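Local coordinates for protein CsuC (Acinetobacter baumannii, PDB 6FJY) that probably acts as the periplasmic chaperone of the archaic chaperone-usher Csu pilus, holding the tip adhesin CsuE in a pre-assembly complex, at residues P147-S152 against I234-M239. Numbering follows the deposited sequence.
Sequences PVLQWS and IEITKM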
# COMPACT_ATOMS: atom_id res chain seq x y z
N PRO A 147 18.53 1.96 9.25
CA PRO A 147 19.64 1.26 8.60
C PRO A 147 20.97 1.93 8.90
O PRO A 147 21.07 3.16 8.93
CB PRO A 147 19.29 1.33 7.11
CG PRO A 147 18.42 2.54 6.98
CD PRO A 147 17.63 2.60 8.27
N VAL A 148 22.00 1.11 9.13
CA VAL A 148 23.37 1.57 9.32
C VAL A 148 24.23 0.81 8.32
O VAL A 148 24.51 -0.38 8.51
CB VAL A 148 23.89 1.33 10.75
CG1 VAL A 148 25.31 1.82 10.87
CG2 VAL A 148 23.01 2.03 11.78
N LEU A 149 24.65 1.49 7.26
CA LEU A 149 25.16 0.80 6.08
C LEU A 149 26.66 1.02 5.92
O LEU A 149 27.16 2.14 6.06
CB LEU A 149 24.42 1.24 4.81
CG LEU A 149 22.91 1.04 4.81
CD1 LEU A 149 22.29 1.39 3.46
CD2 LEU A 149 22.57 -0.39 5.18
N GLN A 150 27.35 -0.06 5.58
CA GLN A 150 28.76 -0.05 5.25
C GLN A 150 28.95 -0.81 3.95
O GLN A 150 28.16 -1.68 3.60
CB GLN A 150 29.60 -0.69 6.36
CG GLN A 150 29.96 0.26 7.47
CD GLN A 150 30.52 -0.45 8.67
OE1 GLN A 150 31.02 -1.56 8.57
NE2 GLN A 150 30.40 0.19 9.83
N TRP A 151 29.99 -0.43 3.21
CA TRP A 151 30.31 -1.05 1.94
C TRP A 151 31.77 -1.48 1.93
O TRP A 151 32.57 -1.09 2.78
CB TRP A 151 30.03 -0.11 0.76
CG TRP A 151 30.97 1.04 0.63
CD1 TRP A 151 30.87 2.24 1.26
CD2 TRP A 151 32.13 1.12 -0.20
NE1 TRP A 151 31.90 3.06 0.88
CE2 TRP A 151 32.69 2.39 -0.02
CE3 TRP A 151 32.75 0.23 -1.08
CZ2 TRP A 151 33.85 2.80 -0.67
CZ3 TRP A 151 33.89 0.64 -1.74
CH2 TRP A 151 34.43 1.91 -1.53
N SER A 152 32.09 -2.33 0.96
CA SER A 152 33.41 -2.85 0.66
C SER A 152 33.32 -3.54 -0.69
O SER A 152 32.27 -4.08 -1.05
CB SER A 152 33.92 -3.82 1.74
OG SER A 152 33.30 -5.09 1.63
N ILE A 234 20.98 8.97 2.50
CA ILE A 234 21.65 8.15 3.50
C ILE A 234 23.11 8.00 3.08
O ILE A 234 23.41 7.86 1.89
CB ILE A 234 20.95 6.78 3.64
CG1 ILE A 234 21.66 5.90 4.67
CG2 ILE A 234 20.86 6.08 2.28
CD1 ILE A 234 20.90 4.63 4.98
N GLU A 235 24.01 8.10 4.06
CA GLU A 235 25.44 7.96 3.81
C GLU A 235 25.93 6.60 4.28
O GLU A 235 25.55 6.13 5.36
CB GLU A 235 26.24 9.08 4.47
CG GLU A 235 25.96 9.30 5.94
CD GLU A 235 26.70 10.52 6.47
OE1 GLU A 235 26.75 11.54 5.75
OE2 GLU A 235 27.24 10.44 7.60
N ILE A 236 26.77 5.97 3.46
CA ILE A 236 27.28 4.64 3.72
C ILE A 236 28.79 4.68 3.59
O ILE A 236 29.31 5.06 2.53
CB ILE A 236 26.66 3.59 2.78
CG1 ILE A 236 27.62 2.44 2.52
CG2 ILE A 236 26.20 4.23 1.48
CD1 ILE A 236 26.91 1.16 2.21
N THR A 237 29.49 4.33 4.66
CA THR A 237 30.94 4.42 4.73
C THR A 237 31.58 3.07 4.40
O THR A 237 30.94 2.02 4.47
CB THR A 237 31.37 4.89 6.12
OG1 THR A 237 31.03 3.90 7.09
CG2 THR A 237 30.66 6.19 6.47
N LYS A 238 32.86 3.11 4.06
CA LYS A 238 33.56 1.91 3.62
C LYS A 238 34.01 1.06 4.80
O LYS A 238 34.44 1.58 5.83
CB LYS A 238 34.77 2.30 2.76
CG LYS A 238 35.67 1.13 2.37
CD LYS A 238 36.60 1.49 1.23
CE LYS A 238 37.49 2.66 1.59
NZ LYS A 238 38.50 2.27 2.62
N MET A 239 33.89 -0.26 4.64
CA MET A 239 34.41 -1.19 5.63
C MET A 239 35.93 -1.24 5.54
O MET A 239 36.49 -1.53 4.48
CB MET A 239 33.82 -2.59 5.44
CG MET A 239 32.42 -2.79 5.99
SD MET A 239 31.85 -4.50 5.89
CE MET A 239 31.27 -4.55 4.20
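Strands 149-152 and 234-238 run side by side as a parallel pair, twisted 43° against each other, with Gln150 bridged to Thr237 and Trp151 to Lys238. The backbone ladder is uneven: a weak bond from Thr237 N to Leu149 O, then a firm one from Trp151 N to Thr237 O (2.9 Å). Beyond it, Met239 N also donates to Trp151 O, at a modelled length too short to be taken literally.

Trp151 has more surface buried by the opposite segment than any other residue of the pair. Its CG sits between backbone N and carbonyl carbon (chi1 71°), which swings the indole across the neighbouring strand. Lys238 CA lies over the five-membered ring, 3.6 Å from its centroid in a CH-pi contact, and the aliphatic lysine chain continues over the benzo ring, with CD 3.5 Å from Trp151 CH2. Ile236 brings CG1 to 3.5 Å from Trp151 CD1 and sets its terminal CD1 against the Gln150 backbone, between Leu149 CB and Trp151 CB. Farther back, Ile234 CD1 meets both Leu149 CD1 and Pro147 CG, each at 3.8 Å. On the side of Gln150 and Thr237, Met239 CG lies 3.2 Å from Gln150 OE1, beside Gln150 CB, and its CE reaches Ser152 OG.

Strand 162-167 pairs antiparallel with 149-154 and strand 220-225 with 232-238, so that this parallel pair lies inside a mixed sheet, consistent with the C-terminal Ig-like domain of a PapD-type chaperone.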